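Local coordinates for signal transduction histidine-protein kinase/phosphatase MprB (Mycobacterium hassiacum, PDB 6BLK), which binds ATP and probably autophosphorylates on a histidine as the sensor kinase of a two-component system, this chain being its catalytic ATP-binding domain, at residues Glu30-Thr36 against Arg67-Tyr73; Gln74-His79 against Val152-Pro157. All coordinates share one frame; numbering follows the deposited sequence. Where two conformers were deposited one is given.

Contact 1 (30-36 against 67-73) pairs two parallel strands of the mixed sheet in the ATP-binding domain; contact 2 (74-79 against 152-157) takes over where contact 1 stops, on the end of the same strand 67-76 and the hairpin turn beyond it. Their centres lie about 17 Å apart, and they touch where T36 CG2 packs 3.9 Å from Q74 N. Strand 30-40 ties them further, since it also borders strand 156-157 in the sheet. The start of contact 1 lies nearer the nucleotide: the side chain of V68 is about 4 Å from that of D86, an ATP-binding residue, and about 8 Å from the bound ATP. Contact 2 is a surface contact away from the binding residues.

Contact 1: Glu30-Thr36 against Arg67-Tyr73; sequences EFEVTVT and RVGVRLY
The parallel strand pair of a beta-alpha-beta unit in the GHKL-type ATPase fold begins with E30 O accepting from V68 N and runs on without a gap: E32 N to V68 O, V70 N to E32 O, T34 N to V70 O, L72 N to T34 O, and finally T36 N to L72 O at 2.9 Å. Polar side chains occupy one face. There E32 is gripped by two arginines. E32 OE1 lies 2.8 Å from R67 NH1, met on the syn side, and 3.3 Å from R71 NH2, in a salt-bridge network; the carboxylate is turned 60° from the R67 guanidinium. R71 reaches back along the strand because its chain bends at chi2 (-84°), which brings NH1 within 2.8 Å of T34 OG1, an acceptor in the guanidinium plane, while E32 O lies over one face. The bond to T34 OG1 and the salt bridge to E32 should hold the R71 guanidinium against rotation. Farther along, T34 CG2 approaches Y73 OH at 3.1 Å. The other face is apolar: F31 lies alongside V68, its CD1 3.7 Å from V68 CB, and V35 CG1 meets L72 CB at 4.2 Å. Much of this face packs on helices, F31 and V33 against helix 11-25, V68 and V70 against the crossover helix 44-60, while strand 79-85 pairs with the other edge of strand 67-76.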
ATOM      1  N   GLU A  30       3.903 -15.320   1.212  1.00 22.07           N
ATOM      2  CA  GLU A  30       5.059 -15.219   0.334  1.00 27.26           C
ATOM      3  C   GLU A  30       5.063 -13.794  -0.194  1.00 28.34           C
ATOM      4  O   GLU A  30       4.322 -13.472  -1.123  1.00 23.92           O
ATOM      5  CB  GLU A  30       4.985 -16.246  -0.788  1.00 28.83           C
ATOM      6  CG  GLU A  30       6.013 -16.017  -1.895  1.00 48.27           C
ATOM      7  CD  GLU A  30       7.446 -15.891  -1.378  1.00 69.41           C
ATOM      8  OE1 GLU A  30       7.795 -16.590  -0.398  1.00 71.02           O
ATOM      9  OE2 GLU A  30       8.223 -15.089  -1.957  1.00 60.89           O
ATOM     10  N   PHE A  31       5.866 -12.930   0.424  1.00 20.57           N
ATOM     11  CA  PHE A  31       6.010 -11.553  -0.055  1.00 19.26           C
ATOM     12  C   PHE A  31       6.939 -11.538  -1.262  1.00 25.27           C
ATOM     13  O   PHE A  31       8.094 -11.967  -1.172  1.00 33.26           O
ATOM     14  CB  PHE A  31       6.548 -10.641   1.042  1.00 25.79           C
ATOM     15  CG  PHE A  31       5.551 -10.335   2.123  1.00 26.00           C
ATOM     16  CD1 PHE A  31       4.599  -9.345   1.949  1.00 22.76           C
ATOM     17  CD2 PHE A  31       5.578 -11.027   3.324  1.00 31.76           C
ATOM     18  CE1 PHE A  31       3.692  -9.053   2.945  1.00 32.76           C
ATOM     19  CE2 PHE A  31       4.672 -10.738   4.325  1.00 23.60           C
ATOM     20  CZ  PHE A  31       3.726  -9.746   4.134  1.00 29.93           C
ATOM     21  N   GLU A  32       6.430 -11.074  -2.398  1.00 18.42           N
ATOM     22  CA  GLU A  32       7.185 -11.022  -3.636  1.00 20.49           C
ATOM     23  C   GLU A  32       7.535  -9.566  -3.885  1.00 17.57           C
ATOM     24  O   GLU A  32       6.667  -8.775  -4.275  1.00 20.92           O
ATOM     25  CB  GLU A  32       6.373 -11.603  -4.792  1.00 21.96           C
ATOM     26  CG  GLU A  32       6.009 -13.071  -4.578  1.00 36.92           C
ATOM     27  CD  GLU A  32       5.108 -13.628  -5.660  1.00 41.18           C
ATOM     28  OE1 GLU A  32       4.190 -12.908  -6.109  1.00 50.64           O
ATOM     29  OE2 GLU A  32       5.317 -14.798  -6.057  1.00 52.27           O
ATOM     30  N   VAL A  33       8.797  -9.212  -3.658  1.00 21.46           N
ATOM     31  CA  VAL A  33       9.214  -7.821  -3.562  1.00 15.28           C
ATOM     32  C   VAL A  33      10.086  -7.493  -4.758  1.00 20.95           C
ATOM     33  O   VAL A  33      11.055  -8.204  -5.048  1.00 22.66           O
ATOM     34  CB  VAL A  33       9.940  -7.536  -2.234  1.00 17.59           C
ATOM     35  CG1 VAL A  33      10.247  -6.068  -2.079  1.00 23.04           C
ATOM     36  CG2 VAL A  33       9.105  -7.990  -1.097  1.00 20.10           C
ATOM     37  N   THR A  34       9.696  -6.457  -5.492  1.00 13.82           N
ATOM     38  CA  THR A  34      10.463  -5.963  -6.634  1.00 10.61           C
ATOM     39  C   THR A  34      10.462  -4.435  -6.543  1.00 14.32           C
ATOM     40  O   THR A  34       9.480  -3.800  -6.928  1.00 18.50           O
ATOM     41  CB  THR A  34       9.865  -6.422  -7.956  1.00 14.05           C
ATOM     42  OG1 THR A  34       9.612  -7.836  -7.904  1.00 28.71           O
ATOM     43  CG2 THR A  34      10.806  -6.124  -9.097  1.00 26.70           C
ATOM     44  N   VAL A  35      11.552  -3.847  -6.055  1.00 17.30           N
ATOM     45  CA  VAL A  35      11.582  -2.413  -5.740  1.00 11.96           C
ATOM     46  C   VAL A  35      12.741  -1.770  -6.490  1.00 13.97           C
ATOM     47  O   VAL A  35      13.914  -2.045  -6.205  1.00 19.86           O
ATOM     48  CB  VAL A  35      11.685  -2.175  -4.225  1.00 14.97           C
ATOM     49  CG1 VAL A  35      11.813  -0.736  -3.860  1.00 15.37           C
ATOM     50  CG2 VAL A  35      10.436  -2.722  -3.560  1.00 18.62           C
ATOM     51  N   THR A  36      12.416  -0.930  -7.466  1.00 13.80           N
ATOM     52  CA  THR A  36      13.482  -0.158  -8.078  0.52 15.02           C
ATOM     53  C   THR A  36      13.886   0.983  -7.140  1.00 15.90           C
ATOM     54  O   THR A  36      13.044   1.561  -6.457  1.00 15.23           O
ATOM     55  CB  THR A  36      13.062   0.392  -9.440  0.52 18.57           C
ATOM     56  OG1 THR A  36      14.232   0.628 -10.248  0.52 18.22           O
ATOM     57  CG2 THR A  36      12.297   1.691  -9.305  0.52 14.16           C
ATOM     58  N   ARG A  67       0.134 -15.008  -1.505  1.00 16.07           N
ATOM     59  CA  ARG A  67       1.233 -14.225  -2.024  1.00 12.84           C
ATOM     60  C   ARG A  67       0.827 -12.761  -1.965  1.00 15.38           C
ATOM     61  O   ARG A  67      -0.300 -12.410  -2.325  1.00 17.61           O
ATOM     62  CB  ARG A  67       1.567 -14.627  -3.460  1.00 22.01           C
ATOM     63  CG  ARG A  67       2.231 -15.997  -3.574  1.00 30.77           C
ATOM     64  CD  ARG A  67       2.695 -16.307  -4.997  1.00 50.98           C
ATOM     65  NE  ARG A  67       1.587 -16.386  -5.952  1.00 42.06           N
ATOM     66  CZ  ARG A  67       1.414 -15.583  -7.003  1.00 45.54           C
ATOM     67  NH1 ARG A  67       2.275 -14.613  -7.281  1.00 53.98           N
ATOM     68  NH2 ARG A  67       0.364 -15.763  -7.796  1.00 47.10           N
ATOM     69  N   VAL A  68       1.743 -11.924  -1.499  1.00 15.97           N
ATOM     70  CA  VAL A  68       1.549 -10.480  -1.516  1.00 11.82           C
ATOM     71  C   VAL A  68       2.653  -9.886  -2.377  1.00 11.29           C
ATOM     72  O   VAL A  68       3.837 -10.134  -2.140  1.00 16.59           O
ATOM     73  CB  VAL A  68       1.554  -9.902  -0.088  1.00 10.68           C
ATOM     74  CG1 VAL A  68       1.657  -8.350  -0.118  1.00 14.20           C
ATOM     75  CG2 VAL A  68       0.313 -10.365   0.701  1.00 15.33           C
ATOM     76  N   GLY A  69       2.263  -9.133  -3.404  1.00 12.69           N
ATOM     77  CA  GLY A  69       3.209  -8.527  -4.312  1.00 11.47           C
ATOM     78  C   GLY A  69       3.450  -7.085  -3.882  1.00 11.70           C
ATOM     79  O   GLY A  69       2.524  -6.386  -3.519  1.00 16.77           O
ATOM     80  N   VAL A  70       4.718  -6.698  -3.900  1.00 12.33           N
ATOM     81  CA  VAL A  70       5.146  -5.367  -3.495  1.00 11.39           C
ATOM     82  C   VAL A  70       6.079  -4.894  -4.597  1.00 17.27           C
ATOM     83  O   VAL A  70       7.239  -5.317  -4.666  1.00 15.71           O
ATOM     84  CB  VAL A  70       5.860  -5.349  -2.142  1.00 15.31           C
ATOM     85  CG1 VAL A  70       6.213  -3.946  -1.762  1.00 16.62           C
ATOM     86  CG2 VAL A  70       5.026  -6.054  -1.060  1.00 16.58           C
ATOM     87  N   ARG A  71       5.580  -4.046  -5.479  1.00 13.18           N
ATOM     88  CA  ARG A  71       6.307  -3.704  -6.690  1.00  8.69           C
ATOM     89  C   ARG A  71       6.401  -2.198  -6.797  1.00 12.01           C
ATOM     90  O   ARG A  71       5.419  -1.493  -6.606  1.00 14.16           O
ATOM     91  CB  ARG A  71       5.641  -4.266  -7.956  1.00 12.27           C
ATOM     92  CG  ARG A  71       5.025  -5.674  -7.841  1.00 22.69           C
ATOM     93  CD  ARG A  71       5.985  -6.805  -8.025  1.00 30.41           C
ATOM     94  NE  ARG A  71       5.290  -8.092  -7.999  1.00 31.85           N
ATOM     95  CZ  ARG A  71       5.907  -9.265  -7.901  1.00 33.39           C
ATOM     96  NH1 ARG A  71       7.232  -9.317  -7.825  1.00 28.84           N
ATOM     97  NH2 ARG A  71       5.199 -10.383  -7.892  1.00 37.21           N
ATOM     98  N   LEU A  72       7.590  -1.709  -7.088  1.00 11.67           N
ATOM     99  CA  LEU A  72       7.787  -0.280  -7.270  1.00  9.20           C
ATOM    100  C   LEU A  72       8.610  -0.114  -8.536  1.00 14.37           C
ATOM    101  O   LEU A  72       9.751  -0.585  -8.611  1.00 14.12           O
ATOM    102  CB  LEU A  72       8.457   0.377  -6.047  1.00 10.22           C
ATOM    103  CG  LEU A  72       8.526   1.902  -6.032  1.00 12.78           C
ATOM    104  CD1 LEU A  72       8.792   2.376  -4.613  1.00 17.37           C
ATOM    105  CD2 LEU A  72       9.627   2.346  -6.934  1.00 20.25           C
ATOM    106  N   TYR A  73       8.025   0.546  -9.528  1.00 11.68           N
ATOM    107  CA  TYR A  73       8.677   0.783 -10.802  1.00 13.96           C
ATOM    108  C   TYR A  73       8.533   2.244 -11.163  1.00 13.74           C
ATOM    109  O   TYR A  73       7.495   2.846 -10.904  1.00 13.34           O
ATOM    110  CB  TYR A  73       8.054  -0.061 -11.899  1.00 15.03           C
ATOM    111  CG  TYR A  73       8.415  -1.513 -11.866  1.00 13.94           C
ATOM    112  CD1 TYR A  73       9.664  -1.942 -12.299  1.00 20.68           C
ATOM    113  CD2 TYR A  73       7.510  -2.460 -11.427  1.00 18.26           C
ATOM    114  CE1 TYR A  73       9.995  -3.294 -12.287  1.00 22.85           C
ATOM    115  CE2 TYR A  73       7.827  -3.775 -11.407  1.00 21.58           C
ATOM    116  CZ  TYR A  73       9.062  -4.196 -11.827  1.00 16.60           C
ATOM    117  OH  TYR A  73       9.315  -5.565 -11.794  1.00 27.30           O
TER

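Contact 2: Gln74-His79 against Val152-Pro157; sequences QIDPGH and VLPGRP
P154 and V152 approach the H79 imidazole obliquely from opposite sides of its plane, its CD2 3.7 Å from P154 CA and 4.1 Å from V152 CG1, while D76 OD1 sits at the ring's edge, in plane. There H79 ND1 donates to the syn lone pair of D76 OD1 at 2.9 Å, which fixes the ring's rotation. The same oxygen accepts from G78 N, nearly in line with its C-O bond, closing an Asx turn, so two donors grip it and probably stabilise the carboxylate's charge. The other flat group, the amide of Q74, follows an extended chain (chi1 -177°, chi2 169°) to bring OE1 3.9 Å from P157 CB; its NE2 turns back to D76 O at 2.8 Å, that acceptor in the amide plane. Between the segments a single hydrogen bond crosses: G155 N gives to G78 O at 2.9 Å, the donor standing 42° out of the carbonyl plane. P154 CA adds a CA-H...O contact to G78 O, and H79 CA another to L153 O. On the side of the ring away from P154, the I75 and V152 side chains cross at about a right angle, I75 CD1 4.1 Å from V152 CG1. W38 of strand 30-40 touches both Q74 and P157. H79 and P154 form an antiparallel non-hydrogen-bonded pair, and I75 and D76 face H79 as a classic beta bulge. The whole is a bulged beta hairpin: a type I turn from D76 to H79 joins strands 67-76 and 79-85, and its tip leans on the place where strand 147-154 gives way to strand 156-157.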
ATOM      1  N   GLN A  74       9.562   2.790 -11.801  1.00 12.85           N
ATOM      2  CA  GLN A  74       9.476   4.126 -12.389  1.00 11.08           C
ATOM      3  C   GLN A  74       8.523   4.108 -13.585  1.00 13.71           C
ATOM      4  O   GLN A  74       8.571   3.202 -14.408  1.00 19.92           O
ATOM      5  CB  GLN A  74      10.862   4.576 -12.855  1.00 13.88           C
ATOM      6  CG  GLN A  74      10.893   6.001 -13.422  1.00 13.55           C
ATOM      7  CD  GLN A  74      12.287   6.541 -13.624  1.00 14.33           C
ATOM      8  OE1 GLN A  74      13.275   5.831 -13.485  1.00 17.42           O
ATOM      9  NE2 GLN A  74      12.372   7.832 -13.959  1.00 16.54           N
ATOM     10  N   ILE A  75       7.647   5.105 -13.686  1.00 13.25           N
ATOM     11  CA  ILE A  75       6.686   5.182 -14.783  1.00 18.40           C
ATOM     12  C   ILE A  75       6.874   6.410 -15.677  1.00 21.45           C
ATOM     13  O   ILE A  75       6.318   6.427 -16.784  1.00 27.85           O
ATOM     14  CB  ILE A  75       5.227   5.120 -14.261  1.00 18.71           C
ATOM     15  CG1 ILE A  75       4.924   6.315 -13.327  1.00 23.09           C
ATOM     16  CG2 ILE A  75       4.974   3.809 -13.574  1.00 18.46           C
ATOM     17  CD1 ILE A  75       3.445   6.466 -12.932  1.00 24.73           C
ATOM     18  N   ASP A  76       7.650   7.432 -15.260  1.00 18.14           N
ATOM     19  CA  ASP A  76       8.080   8.570 -16.083  1.00 19.29           C
ATOM     20  C   ASP A  76       9.307   9.224 -15.430  1.00 21.83           C
ATOM     21  O   ASP A  76       9.756   8.777 -14.359  1.00 17.85           O
ATOM     22  CB  ASP A  76       6.910   9.550 -16.306  1.00 26.11           C
ATOM     23  CG  ASP A  76       6.425  10.218 -15.046  1.00 26.58           C
ATOM     24  OD1 ASP A  76       7.224  10.863 -14.357  1.00 22.34           O
ATOM     25  OD2 ASP A  76       5.214  10.120 -14.754  1.00 45.06           O
ATOM     26  N   PRO A  77       9.921  10.256 -16.042  1.00 16.57           N
ATOM     27  CA  PRO A  77      11.154  10.811 -15.467  1.00 22.74           C
ATOM     28  C   PRO A  77      11.017  11.292 -14.032  1.00 14.25           C
ATOM     29  O   PRO A  77      12.028  11.338 -13.312  1.00 23.40           O
ATOM     30  CB  PRO A  77      11.492  11.964 -16.430  1.00 27.08           C
ATOM     31  CG  PRO A  77      10.865  11.539 -17.710  1.00 24.18           C
ATOM     32  CD  PRO A  77       9.590  10.879 -17.330  1.00 26.40           C
ATOM     33  N   GLY A  78       9.810  11.632 -13.571  1.00 16.77           N
ATOM     34  CA  GLY A  78       9.681  12.119 -12.215  1.00 13.79           C
ATOM     35  C   GLY A  78       8.728  11.353 -11.310  1.00  9.59           C
ATOM     36  O   GLY A  78       8.446  11.820 -10.204  1.00 15.02           O
ATOM     37  N   HIS A  79       8.280  10.171 -11.717  1.00 11.91           N
ATOM     38  CA  HIS A  79       7.333   9.442 -10.883  1.00 12.00           C
ATOM     39  C   HIS A  79       7.572   7.942 -10.911  1.00 10.39           C
ATOM     40  O   HIS A  79       7.962   7.377 -11.926  1.00 14.23           O
ATOM     41  CB  HIS A  79       5.892   9.700 -11.316  1.00 15.42           C
ATOM     42  CG  HIS A  79       5.471  11.126 -11.225  1.00 10.91           C
ATOM     43  ND1 HIS A  79       5.789  12.057 -12.192  1.00 17.90           N
ATOM     44  CD2 HIS A  79       4.767  11.786 -10.278  1.00 15.87           C
ATOM     45  CE1 HIS A  79       5.302  13.232 -11.837  1.00 17.70           C
ATOM     46  NE2 HIS A  79       4.679  13.098 -10.681  1.00 19.02           N
ATOM     47  N   VAL A 152       1.191   6.374  -6.670  1.00  9.71           N
ATOM     48  CA  VAL A 152       2.151   7.080  -7.495  1.00 10.29           C
ATOM     49  C   VAL A 152       2.832   8.130  -6.618  1.00 11.93           C
ATOM     50  O   VAL A 152       2.156   8.915  -5.950  1.00 12.42           O
ATOM     51  CB  VAL A 152       1.457   7.692  -8.716  1.00 12.97           C
ATOM     52  CG1 VAL A 152       2.452   8.532  -9.521  1.00 12.20           C
ATOM     53  CG2 VAL A 152       0.887   6.598  -9.566  1.00 24.17           C
ATOM     54  N   LEU A 153       4.177   8.154  -6.633  1.00 10.99           N
ATOM     55  CA  LEU A 153       4.987   9.057  -5.806  1.00 11.49           C
ATOM     56  C   LEU A 153       5.943   9.828  -6.707  1.00  9.75           C
ATOM     57  O   LEU A 153       6.699   9.218  -7.480  1.00 13.58           O
ATOM     58  CB  LEU A 153       5.804   8.329  -4.743  1.00 17.98           C
ATOM     59  CG  LEU A 153       4.960   7.712  -3.619  1.00 17.83           C
ATOM     60  CD1 LEU A 153       5.892   6.903  -2.738  1.00 19.99           C
ATOM     61  CD2 LEU A 153       4.211   8.798  -2.836  1.00 21.57           C
ATOM     62  N   PRO A 154       5.975  11.146  -6.628  1.00 11.77           N
ATOM     63  CA  PRO A 154       7.034  11.877  -7.318  1.00 10.88           C
ATOM     64  C   PRO A 154       8.378  11.610  -6.664  1.00 11.58           C
ATOM     65  O   PRO A 154       8.487  11.342  -5.463  1.00 15.97           O
ATOM     66  CB  PRO A 154       6.616  13.344  -7.173  1.00 13.79           C
ATOM     67  CG  PRO A 154       5.787  13.377  -5.977  1.00 19.96           C
ATOM     68  CD  PRO A 154       5.093  12.033  -5.864  1.00 12.60           C
ATOM     69  N   GLY A 155       9.418  11.656  -7.477  1.00 11.19           N
ATOM     70  CA  GLY A 155      10.752  11.514  -6.917  1.00 13.79           C
ATOM     71  C   GLY A 155      11.782  11.355  -8.010  1.00 14.06           C
ATOM     72  O   GLY A 155      11.567  11.775  -9.148  1.00 15.51           O
ATOM     73  N   ARG A 156      12.869  10.671  -7.668  1.00 12.04           N
ATOM     74  CA  ARG A 156      13.948  10.487  -8.626  1.00 12.36           C
ATOM     75  C   ARG A 156      14.567   9.107  -8.492  1.00 13.07           C
ATOM     76  O   ARG A 156      14.600   8.529  -7.397  1.00 15.26           O
ATOM     77  CB  ARG A 156      15.018  11.575  -8.457  1.00 20.30           C
ATOM     78  CG  ARG A 156      15.739  11.578  -7.162  1.00 28.56           C
ATOM     79  CD  ARG A 156      16.457  12.918  -6.945  1.00 37.60           C
ATOM     80  NE  ARG A 156      17.644  13.053  -7.782  1.00 37.36           N
ATOM     81  CZ  ARG A 156      18.585  13.974  -7.600  1.00 38.61           C
ATOM     82  NH1 ARG A 156      18.473  14.856  -6.610  1.00 28.17           N
ATOM     83  NH2 ARG A 156      19.637  14.015  -8.407  1.00 45.12           N
ATOM     84  N   PRO A 157      15.064   8.553  -9.592  1.00 14.84           N
ATOM     85  CA  PRO A 157      15.789   7.289  -9.502  1.00 13.01           C
ATOM     86  C   PRO A 157      17.087   7.481  -8.737  1.00 18.75           C
ATOM     87  O   PRO A 157      17.747   8.529  -8.822  1.00 21.79           O
ATOM     88  CB  PRO A 157      16.021   6.912 -10.972  1.00 21.73           C
ATOM     89  CG  PRO A 157      15.957   8.141 -11.688  1.00 22.15           C
ATOM     90  CD  PRO A 157      14.934   8.980 -10.983  1.00 15.78           C
TER